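Long-range contacts in UPF0303 protein YBR137W (Saccharomyces cerevisiae, PDB 4CLC), which is not fully characterised in function but probably takes part in targeting tail-anchored proteins to membranes, in connection with the GET pathway: residues F30-F34 with P142-L146; D41-I46 with S163-F167; A60-S64 with I88-K92; K91-L96 with G129-L133. Numbering follows the deposited sequence.

Contact 1: residues F30-F34 with P142-L146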
loop_
_atom_site.group_PDB
_atom_site.type_symbol
_atom_site.label_atom_id
_atom_site.label_comp_id
_atom_site.label_asym_id
_atom_site.label_seq_id
_atom_site.Cartn_x
_atom_site.Cartn_y
_atom_site.Cartn_z
ATOM N N PHE D 30 -37.162 11.391 -9.578
ATOM C CA PHE D 30 -36.502 11.697 -10.823
ATOM C C PHE D 30 -36.811 13.099 -11.298
ATOM O O PHE D 30 -37.893 13.622 -11.078
ATOM C CB PHE D 30 -36.870 10.664 -11.894
ATOM C CG PHE D 30 -38.219 10.861 -12.521
ATOM C CD1 PHE D 30 -39.346 10.271 -11.973
ATOM C CD2 PHE D 30 -38.357 11.598 -13.690
ATOM C CE1 PHE D 30 -40.596 10.430 -12.565
ATOM C CE2 PHE D 30 -39.601 11.763 -14.288
ATOM C CZ PHE D 30 -40.722 11.174 -13.724
ATOM N N LEU D 31 -35.834 13.689 -11.967
ATOM C CA LEU D 31 -35.930 15.044 -12.447
ATOM C C LEU D 31 -35.871 14.985 -13.952
ATOM O O LEU D 31 -35.390 14.007 -14.518
ATOM C CB LEU D 31 -34.802 15.890 -11.878
ATOM C CG LEU D 31 -34.661 15.660 -10.374
ATOM C CD1 LEU D 31 -33.396 16.304 -9.803
ATOM C CD2 LEU D 31 -35.900 16.191 -9.694
ATOM N N SER D 32 -36.399 16.005 -14.608
ATOM C CA SER D 32 -36.321 16.043 -16.052
ATOM C C SER D 32 -35.129 16.857 -16.489
ATOM O O SER D 32 -34.857 16.936 -17.680
ATOM C CB SER D 32 -37.609 16.615 -16.655
ATOM O OG SER D 32 -38.664 15.655 -16.624
ATOM N N THR D 33 -34.420 17.464 -15.532
ATOM C CA THR D 33 -33.354 18.412 -15.875
ATOM C C THR D 33 -32.007 18.257 -15.147
ATOM O O THR D 33 -30.990 17.957 -15.763
ATOM C CB THR D 33 -33.830 19.874 -15.666
ATOM O OG1 THR D 33 -34.369 20.030 -14.343
ATOM C CG2 THR D 33 -34.872 20.232 -16.704
ATOM N N PHE D 34 -31.974 18.518 -13.854
ATOM C CA PHE D 34 -30.683 18.572 -13.164
ATOM C C PHE D 34 -29.581 19.448 -13.770
ATOM O O PHE D 34 -28.674 18.919 -14.382
ATOM C CB PHE D 34 -30.092 17.190 -13.002
ATOM C CG PHE D 34 -29.282 17.070 -11.768
ATOM C CD1 PHE D 34 -29.808 17.510 -10.564
ATOM C CD2 PHE D 34 -28.015 16.545 -11.797
ATOM C CE1 PHE D 34 -29.086 17.417 -9.411
ATOM C CE2 PHE D 34 -27.285 16.442 -10.640
ATOM C CZ PHE D 34 -27.814 16.882 -9.444
ATOM N N PRO D 142 -28.773 6.927 -13.312
ATOM C CA PRO D 142 -29.036 8.040 -12.400
ATOM C C PRO D 142 -28.232 9.299 -12.714
ATOM O O PRO D 142 -27.070 9.203 -13.127
ATOM C CB PRO D 142 -28.633 7.476 -11.038
ATOM C CG PRO D 142 -27.701 6.398 -11.338
ATOM C CD PRO D 142 -28.151 5.792 -12.616
ATOM N N TYR D 143 -28.866 10.459 -12.529
ATOM C CA TYR D 143 -28.194 11.754 -12.619
ATOM C C TYR D 143 -27.092 11.859 -11.571
ATOM O O TYR D 143 -25.969 12.272 -11.856
ATOM C CB TYR D 143 -29.187 12.912 -12.416
ATOM C CG TYR D 143 -29.924 13.367 -13.654
ATOM C CD1 TYR D 143 -29.287 13.403 -14.878
ATOM C CD2 TYR D 143 -31.263 13.769 -13.593
ATOM C CE1 TYR D 143 -29.951 13.817 -16.019
ATOM C CE2 TYR D 143 -31.935 14.182 -14.727
ATOM C CZ TYR D 143 -31.266 14.207 -15.936
ATOM O OH TYR D 143 -31.888 14.610 -17.086
ATOM N N ALA D 144 -27.442 11.507 -10.346
ATOM C CA ALA D 144 -26.616 11.818 -9.200
ATOM C C ALA D 144 -27.072 10.981 -8.023
ATOM O O ALA D 144 -27.832 10.046 -8.181
ATOM C CB ALA D 144 -26.695 13.290 -8.876
ATOM N N CYS D 145 -26.574 11.302 -6.844
ATOM C CA CYS D 145 -27.008 10.638 -5.644
ATOM C C CYS D 145 -27.191 11.698 -4.548
ATOM O O CYS D 145 -26.339 12.577 -4.353
ATOM C CB CYS D 145 -26.000 9.553 -5.245
ATOM S SG CYS D 145 -26.305 8.703 -3.670
ATOM N N LEU D 146 -28.324 11.625 -3.858
ATOM C CA LEU D 146 -28.608 12.492 -2.735
ATOM C C LEU D 146 -28.364 11.714 -1.457
ATOM O O LEU D 146 -28.842 10.602 -1.327
ATOM C CB LEU D 146 -30.048 12.994 -2.818
ATOM C CG LEU D 146 -30.775 13.446 -1.561
ATOM C CD1 LEU D 146 -30.051 14.602 -0.946
ATOM C CD2 LEU D 146 -32.153 13.849 -1.953
#
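This is an aromatic and backbone packing contact at the edge of the beta sheet, where the turn leaving the short strand 30-31 curls round a tyrosine in segment 142-146. Y143 is the centre of it, with 104 of the 240 Å² buried between the segments. Its phenol ring enters the curve of 31-34: L31 O lies near the ring plane at 3.5 Å from Y143 CE2, while Y143 OH sits 3.8 Å from S32 O and 3.7 Å from T33 O, too far for these to count as hydrogen bonds. One ring face is covered by F34, whose CB stands 3.9 Å from the Y143 centroid and only 19° off its normal, a CH-pi contact. The two rings are nearly parallel (20°), but with centroids 5.7 Å apart they slide past each other and barely overlap. F34 reaches further along the strand through CE2, which meets A144 CB at 3.7 Å. Both Y143 and A144 can face this way because they form a classic beta bulge opposite I134, so two consecutive residues point CA-to-CB toward 30-34. Strand 131-136 lies between the two segments in the sheet, bonded to L31 through Q135 and to A144 through I134. L31 also packs on F167 of helix 153-168, and a polar side chain of a neighbouring subunit rests on Y143.

Contact 2: residues D41-I46 with S163-F167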
loop_
_atom_site.group_PDB
_atom_site.type_symbol
_atom_site.label_atom_id
_atom_site.label_comp_id
_atom_site.label_asym_id
_atom_site.label_seq_id
_atom_site.Cartn_x
_atom_site.Cartn_y
_atom_site.Cartn_z
ATOM N N ASP D 41 -30.709 24.426 -5.851
ATOM C CA ASP D 41 -32.083 24.574 -5.443
ATOM C C ASP D 41 -32.471 23.357 -4.623
ATOM O O ASP D 41 -32.921 23.500 -3.481
ATOM C CB ASP D 41 -33.000 24.768 -6.654
ATOM C CG ASP D 41 -32.758 26.095 -7.350
ATOM O OD1 ASP D 41 -32.274 27.030 -6.661
ATOM O OD2 ASP D 41 -33.040 26.209 -8.569
ATOM N N LEU D 42 -32.252 22.165 -5.177
ATOM C CA LEU D 42 -32.619 20.935 -4.480
ATOM C C LEU D 42 -31.964 20.816 -3.105
ATOM O O LEU D 42 -32.615 20.434 -2.141
ATOM C CB LEU D 42 -32.265 19.710 -5.313
ATOM C CG LEU D 42 -32.392 18.409 -4.517
ATOM C CD1 LEU D 42 -33.850 18.162 -4.184
ATOM C CD2 LEU D 42 -31.809 17.248 -5.283
ATOM N N GLY D 43 -30.687 21.156 -3.010
ATOM C CA GLY D 43 -29.981 21.058 -1.751
ATOM C C GLY D 43 -30.497 21.999 -0.673
ATOM O O GLY D 43 -30.531 21.634 0.507
ATOM N N THR D 44 -30.875 23.220 -1.051
ATOM C CA THR D 44 -31.301 24.186 -0.041
ATOM C C THR D 44 -32.736 23.872 0.352
ATOM O O THR D 44 -33.128 24.019 1.507
ATOM C CB THR D 44 -31.160 25.670 -0.517
ATOM O OG1 THR D 44 -31.795 25.860 -1.783
ATOM C CG2 THR D 44 -29.703 26.045 -0.646
ATOM N N TYR D 45 -33.494 23.388 -0.621
ATOM C CA TYR D 45 -34.834 22.884 -0.386
ATOM C C TYR D 45 -34.850 21.854 0.750
ATOM O O TYR D 45 -35.538 22.022 1.765
ATOM C CB TYR D 45 -35.356 22.269 -1.679
ATOM C CG TYR D 45 -36.773 21.758 -1.623
ATOM C CD1 TYR D 45 -37.843 22.634 -1.506
ATOM C CD2 TYR D 45 -37.048 20.397 -1.734
ATOM C CE1 TYR D 45 -39.146 22.172 -1.484
ATOM C CE2 TYR D 45 -38.351 19.924 -1.715
ATOM C CZ TYR D 45 -39.397 20.820 -1.591
ATOM O OH TYR D 45 -40.695 20.363 -1.561
ATOM N N ILE D 46 -34.058 20.804 0.577
ATOM C CA ILE D 46 -33.872 19.792 1.601
ATOM C C ILE D 46 -33.332 20.389 2.883
ATOM O O ILE D 46 -33.667 19.932 3.977
ATOM C CB ILE D 46 -32.903 18.692 1.122
ATOM C CG1 ILE D 46 -33.399 18.082 -0.183
ATOM C CG2 ILE D 46 -32.706 17.629 2.190
ATOM C CD1 ILE D 46 -32.478 17.062 -0.702
ATOM N N SER D 163 -38.577 14.483 0.045
ATOM C CA SER D 163 -38.215 15.810 -0.448
ATOM C C SER D 163 -37.689 15.729 -1.864
ATOM O O SER D 163 -37.781 16.681 -2.624
ATOM C CB SER D 163 -37.186 16.474 0.464
ATOM O OG SER D 163 -36.051 15.666 0.604
ATOM N N LEU D 164 -37.153 14.578 -2.227
ATOM C CA LEU D 164 -36.723 14.358 -3.590
ATOM C C LEU D 164 -37.941 14.298 -4.521
ATOM O O LEU D 164 -37.947 14.911 -5.583
ATOM C CB LEU D 164 -35.910 13.076 -3.657
ATOM C CG LEU D 164 -34.926 12.833 -4.774
ATOM C CD1 LEU D 164 -34.099 14.085 -5.026
ATOM C CD2 LEU D 164 -34.065 11.715 -4.287
ATOM N N ILE D 165 -38.973 13.562 -4.096
ATOM C CA ILE D 165 -40.250 13.462 -4.826
ATOM C C ILE D 165 -41.070 14.760 -4.743
ATOM O O ILE D 165 -41.684 15.185 -5.730
ATOM C CB ILE D 165 -41.119 12.289 -4.299
ATOM C CG1 ILE D 165 -40.520 10.947 -4.706
ATOM C CG2 ILE D 165 -42.539 12.388 -4.822
ATOM C CD1 ILE D 165 -41.468 9.791 -4.530
ATOM N N ALA D 166 -41.078 15.387 -3.568
ATOM C CA ALA D 166 -41.684 16.707 -3.430
ATOM C C ALA D 166 -41.067 17.718 -4.397
ATOM O O ALA D 166 -41.792 18.409 -5.118
ATOM C CB ALA D 166 -41.552 17.199 -2.017
ATOM N N PHE D 167 -39.735 17.798 -4.416
ATOM C CA PHE D 167 -39.024 18.718 -5.307
ATOM C C PHE D 167 -39.323 18.418 -6.769
ATOM O O PHE D 167 -39.543 19.325 -7.580
ATOM C CB PHE D 167 -37.516 18.652 -5.069
ATOM C CG PHE D 167 -36.728 19.635 -5.891
ATOM C CD1 PHE D 167 -36.293 19.306 -7.160
ATOM C CD2 PHE D 167 -36.411 20.892 -5.386
ATOM C CE1 PHE D 167 -35.570 20.212 -7.916
ATOM C CE2 PHE D 167 -35.679 21.805 -6.142
ATOM C CZ PHE D 167 -35.260 21.461 -7.401
#
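F167, Y45 and L42 carry most of this helix-to-helix contact, covering 92, 74 and 65 Å² of its 375 Å². The F167 ring meets both others, Y45 at its edge and L42 over a face. Its edge is directed at the face of Y45 in a T-shaped pair, as the planes at 63° and centroids 5.5 Å apart attest; L42 CD1 lies 4.0 Å from the F167 centroid and 26° off the normal, a CH-pi contact over the ring face. The backbone joins in, with L42 N 3.6 Å from F167 CE2. Y45 then extends across helix 153-168: its CE2 is 3.4 Å from S163 O and its OH 3.3 Å from A166 CB. L42 CD2 lies 3.9 Å from L164 CD1, and L42 also touches I134 and I63. Next to it, I46 CG1 approaches S163 OG at 3.7 Å, a hydroxyl that is itself bonded to M159 O. The segment axes pass 10.3 Å apart at 125° between their N-to-C directions, so the helices run obliquely antiparallel. L42, I46 and L164 all touch strands of the sheet, placing both helices on one of its faces, a layer consistent with the GAF-like alpha/beta fold of HbpS-family proteins.

Contact 3: residues A60-S64 with I88-K92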
loop_
_atom_site.group_PDB
_atom_site.type_symbol
_atom_site.label_atom_id
_atom_site.label_comp_id
_atom_site.label_asym_id
_atom_site.label_seq_id
_atom_site.Cartn_x
_atom_site.Cartn_y
_atom_site.Cartn_z
ATOM N N ALA D 60 -26.237 16.266 7.788
ATOM C CA ALA D 60 -25.372 16.552 6.658
ATOM C C ALA D 60 -26.101 16.167 5.378
ATOM O O ALA D 60 -26.753 15.139 5.322
ATOM C CB ALA D 60 -24.055 15.824 6.791
ATOM N N ILE D 61 -26.003 17.011 4.361
ATOM C CA ILE D 61 -26.699 16.803 3.105
ATOM C C ILE D 61 -25.726 16.872 1.933
ATOM O O ILE D 61 -25.026 17.860 1.795
ATOM C CB ILE D 61 -27.810 17.854 2.918
ATOM C CG1 ILE D 61 -28.822 17.762 4.057
ATOM C CG2 ILE D 61 -28.487 17.697 1.579
ATOM C CD1 ILE D 61 -29.754 18.938 4.118
ATOM N N ASP D 62 -25.683 15.840 1.089
ATOM C CA ASP D 62 -24.784 15.844 -0.057
ATOM C C ASP D 62 -25.504 15.659 -1.410
ATOM O O ASP D 62 -26.498 14.938 -1.520
ATOM C CB ASP D 62 -23.713 14.757 0.116
ATOM C CG ASP D 62 -22.609 14.836 -0.949
ATOM O OD1 ASP D 62 -22.759 14.207 -2.021
ATOM O OD2 ASP D 62 -21.582 15.520 -0.700
ATOM N N ILE D 63 -25.006 16.318 -2.447
ATOM C CA ILE D 63 -25.407 15.954 -3.799
ATOM C C ILE D 63 -24.135 15.805 -4.608
ATOM O O ILE D 63 -23.378 16.763 -4.745
ATOM C CB ILE D 63 -26.344 16.996 -4.452
ATOM C CG1 ILE D 63 -27.614 17.155 -3.620
ATOM C CG2 ILE D 63 -26.689 16.597 -5.888
ATOM C CD1 ILE D 63 -28.545 18.220 -4.141
ATOM N N SER D 64 -23.885 14.602 -5.119
ATOM C CA SER D 64 -22.687 14.343 -5.888
ATOM C C SER D 64 -23.032 13.628 -7.176
ATOM O O SER D 64 -24.089 13.028 -7.303
ATOM C CB SER D 64 -21.690 13.520 -5.077
ATOM O OG SER D 64 -21.222 14.228 -3.942
ATOM N N ILE D 88 -21.576 9.835 4.867
ATOM C CA ILE D 88 -22.011 10.290 3.559
ATOM C C ILE D 88 -21.268 9.550 2.449
ATOM O O ILE D 88 -21.884 9.119 1.481
ATOM C CB ILE D 88 -21.830 11.804 3.407
ATOM C CG1 ILE D 88 -22.922 12.519 4.197
ATOM C CG2 ILE D 88 -21.909 12.222 1.927
ATOM C CD1 ILE D 88 -22.935 13.987 3.980
ATOM N N GLN D 89 -19.956 9.376 2.609
ATOM C CA GLN D 89 -19.162 8.706 1.589
ATOM C C GLN D 89 -19.522 7.244 1.504
ATOM O O GLN D 89 -19.734 6.704 0.421
ATOM C CB GLN D 89 -17.674 8.859 1.865
ATOM C CG GLN D 89 -16.868 9.104 0.598
ATOM C CD GLN D 89 -17.269 10.405 -0.132
ATOM O OE1 GLN D 89 -18.043 11.231 0.384
ATOM N NE2 GLN D 89 -16.724 10.591 -1.336
ATOM N N ARG D 90 -19.625 6.617 2.669
ATOM C CA ARG D 90 -19.980 5.214 2.743
ATOM C C ARG D 90 -21.406 4.911 2.236
ATOM O O ARG D 90 -21.616 3.896 1.552
ATOM C CB ARG D 90 -19.787 4.730 4.167
ATOM C CG ARG D 90 -18.371 4.865 4.639
ATOM C CD ARG D 90 -18.188 4.352 6.032
ATOM N NE ARG D 90 -18.670 2.979 6.152
ATOM C CZ ARG D 90 -19.712 2.611 6.894
ATOM N NH1 ARG D 90 -20.383 3.502 7.612
ATOM N NH2 ARG D 90 -20.078 1.344 6.921
ATOM N N LYS D 91 -22.379 5.773 2.527
ATOM C CA LYS D 91 -23.722 5.514 2.019
ATOM C C LYS D 91 -23.761 5.671 0.504
ATOM O O LYS D 91 -24.251 4.790 -0.213
ATOM C CB LYS D 91 -24.751 6.440 2.661
ATOM C CG LYS D 91 -24.954 6.220 4.139
ATOM C CD LYS D 91 -26.144 7.001 4.646
ATOM C CE LYS D 91 -26.161 7.074 6.165
ATOM N NZ LYS D 91 -27.307 7.913 6.646
ATOM N N LYS D 92 -23.234 6.802 0.037
ATOM C CA LYS D 92 -23.182 7.163 -1.378
ATOM C C LYS D 92 -22.514 6.065 -2.175
ATOM O O LYS D 92 -22.983 5.687 -3.246
ATOM C CB LYS D 92 -22.426 8.489 -1.563
ATOM C CG LYS D 92 -22.323 8.957 -2.993
ATOM C CD LYS D 92 -21.618 10.290 -3.129
ATOM C CE LYS D 92 -20.242 10.266 -2.553
ATOM N NZ LYS D 92 -20.146 11.297 -1.491
HETATM O O HOH W 1 -18.877 13.936 -2.303
#
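Here a helix lies across one face of a beta sheet, in a domain whose HbpS-like sequence belongs to the GAF clan. The axis of strand 60-64 passes 10.1 Å from that of 88-92, at 47° between their N-to-C directions. A60, D62 and S64 send their CA-to-CB bonds toward the helix; I61 and I63, both in the mt rotamer, point to the opposite face, where they meet I46 and L42 of helix 36-53. From the helix, I88 is also mt, an extended shape that lets CD1 reach A60 CB at 3.5 Å, while its CG2 lies 3.6 Å from D62 CB. The polar end is built by K92. Its chi1 and chi2 are trans, carrying the chain out to S64, where K92 CD is 3.8 Å from S64 CB; chi3 at 58° and an off-well chi4 of -121° then bend the amine back so that NZ bonds Q89 OE1 at 2.8 Å, in its own helix. D62, trans at chi1, divides its carboxylate: OD2 forms a salt bridge with R73, whereas OD1 has only a long one to K92, 3.9 Å from NZ. S64 in the m rotamer gives its OG to D62 OD1 at a very short 2.5 Å. The gap is closed by a water that donates to S64 OG at 2.9 Å and accepts from K92 NZ at 3.0 Å.

Contact 4: residues K91-L96 with G129-L133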
loop_
_atom_site.group_PDB
_atom_site.type_symbol
_atom_site.label_atom_id
_atom_site.label_comp_id
_atom_site.label_asym_id
_atom_site.label_seq_id
_atom_site.Cartn_x
_atom_site.Cartn_y
_atom_site.Cartn_z
ATOM N N LYS D 91 -22.379 5.773 2.527
ATOM C CA LYS D 91 -23.722 5.514 2.019
ATOM C C LYS D 91 -23.761 5.671 0.504
ATOM O O LYS D 91 -24.251 4.790 -0.213
ATOM C CB LYS D 91 -24.751 6.440 2.661
ATOM C CG LYS D 91 -24.954 6.220 4.139
ATOM C CD LYS D 91 -26.144 7.001 4.646
ATOM C CE LYS D 91 -26.161 7.074 6.165
ATOM N NZ LYS D 91 -27.307 7.913 6.646
ATOM N N LYS D 92 -23.234 6.802 0.037
ATOM C CA LYS D 92 -23.182 7.163 -1.378
ATOM C C LYS D 92 -22.514 6.065 -2.175
ATOM O O LYS D 92 -22.983 5.687 -3.246
ATOM C CB LYS D 92 -22.426 8.489 -1.563
ATOM C CG LYS D 92 -22.323 8.957 -2.993
ATOM C CD LYS D 92 -21.618 10.290 -3.129
ATOM C CE LYS D 92 -20.242 10.266 -2.553
ATOM N NZ LYS D 92 -20.146 11.297 -1.491
ATOM N N LYS D 93 -21.422 5.544 -1.631
ATOM C CA LYS D 93 -20.661 4.529 -2.322
ATOM C C LYS D 93 -21.535 3.302 -2.577
ATOM O O LYS D 93 -21.656 2.846 -3.724
ATOM C CB LYS D 93 -19.393 4.156 -1.540
ATOM C CG LYS D 93 -18.410 3.400 -2.418
ATOM C CD LYS D 93 -17.040 3.222 -1.808
ATOM C CE LYS D 93 -16.073 2.621 -2.837
ATOM N NZ LYS D 93 -14.631 2.911 -2.543
ATOM N N THR D 94 -22.159 2.785 -1.516
ATOM C CA THR D 94 -23.084 1.666 -1.649
ATOM C C THR D 94 -24.150 1.961 -2.700
ATOM O O THR D 94 -24.288 1.213 -3.665
ATOM C CB THR D 94 -23.789 1.337 -0.330
ATOM O OG1 THR D 94 -22.840 0.924 0.665
ATOM C CG2 THR D 94 -24.784 0.250 -0.559
ATOM N N ALA D 95 -24.873 3.068 -2.538
ATOM C CA ALA D 95 -25.940 3.431 -3.472
ATOM C C ALA D 95 -25.524 3.483 -4.942
ATOM O O ALA D 95 -26.233 2.942 -5.784
ATOM C CB ALA D 95 -26.537 4.752 -3.080
ATOM N N LEU D 96 -24.395 4.125 -5.262
ATOM C CA LEU D 96 -23.985 4.282 -6.667
ATOM C C LEU D 96 -23.540 2.959 -7.271
ATOM O O LEU D 96 -23.704 2.708 -8.474
ATOM C CB LEU D 96 -22.868 5.321 -6.799
ATOM C CG LEU D 96 -23.277 6.795 -6.686
ATOM C CD1 LEU D 96 -22.071 7.676 -6.347
ATOM C CD2 LEU D 96 -23.991 7.288 -7.943
ATOM N N GLY D 129 -29.515 3.602 5.919
ATOM C CA GLY D 129 -30.199 4.375 4.898
ATOM C C GLY D 129 -29.830 5.853 4.870
ATOM O O GLY D 129 -29.151 6.356 5.757
ATOM N N GLY D 130 -30.382 6.569 3.898
ATOM C CA GLY D 130 -30.078 7.980 3.690
ATOM C C GLY D 130 -29.416 8.399 2.384
ATOM O O GLY D 130 -29.343 9.590 2.096
ATOM N N ALA D 131 -28.989 7.433 1.572
ATOM C CA ALA D 131 -28.438 7.721 0.259
ATOM C C ALA D 131 -29.408 7.283 -0.806
ATOM O O ALA D 131 -29.598 6.091 -1.015
ATOM C CB ALA D 131 -27.111 7.022 0.062
ATOM N N VAL D 132 -30.006 8.242 -1.494
ATOM C CA VAL D 132 -30.964 7.933 -2.530
ATOM C C VAL D 132 -30.453 8.459 -3.859
ATOM O O VAL D 132 -30.111 9.626 -3.984
ATOM C CB VAL D 132 -32.360 8.540 -2.208
ATOM C CG1 VAL D 132 -33.309 8.379 -3.380
ATOM C CG2 VAL D 132 -32.936 7.903 -0.964
ATOM N N LEU D 133 -30.380 7.589 -4.850
ATOM C CA LEU D 133 -30.011 8.014 -6.174
ATOM C C LEU D 133 -31.035 8.999 -6.719
ATOM O O LEU D 133 -32.213 8.944 -6.361
ATOM C CB LEU D 133 -29.881 6.815 -7.111
ATOM C CG LEU D 133 -28.777 5.820 -6.778
ATOM C CD1 LEU D 133 -28.921 4.579 -7.634
ATOM C CD2 LEU D 133 -27.441 6.453 -7.000
#
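At the centre of this helix-on-strand contact A131 meets A95, their CB atoms 3.9 Å apart. With a methyl group on each side, the axes of helix 91-96 and strand 131-133 come as close as 7.7 Å, at 34° between their N-to-C directions. One turn of helix before A95, K91 packs the root of its side chain on the same strand residue, K91 CB being 3.6 Å from A131 CB. Toward the other end L133 takes over: although its CA-to-CB bond points sideways, CD1 reaches A95 O at 3.7 Å and CD2 meets L96 CD2 at 3.7 Å. V132 is directed away, to helix 153-168 on the other face of the sheet. The polar edge lies beyond A131, where the extended K91 chain, with chi2 to chi4 all trans, delivers NZ to G129 O in a 2.6 Å hydrogen bond. G130 leaves room for it: its phi is 117°, and a CB there would both jam against the preceding carbonyl oxygen and lie 2.7 Å from K91 NZ. The amine also bonds I148 O and has a weak, long ion pair with D156. A buried lysine thus has its charge met mainly by backbone carbonyls, and its one side chain implies a double role: apolar at CB against the strand, polar at NZ where it ties the helix to the glycine turn.

Overall arrangement
The sheet is common ground for all four contacts. Contacts 3 and 4 share K91 and K92 of helix 84-98 and cover one face; contact 2 covers the other. Contact 1 sits toward the sheet's edge, its centre about 12 Å from the chain centre, against about 6 Å for that of contact 4. It joins contact 2 where L146 CD2 touches I46 CD1 (3.5 Å). Burial and polarity do not run together: contact 3 is buried at every touching residue, contact 4 at all but L96, yet both hold lysines in polar networks, whereas contact 1, mostly buried but exposed at S32 and T33, and the partly buried contact 2 rely on aromatic and aliphatic packing.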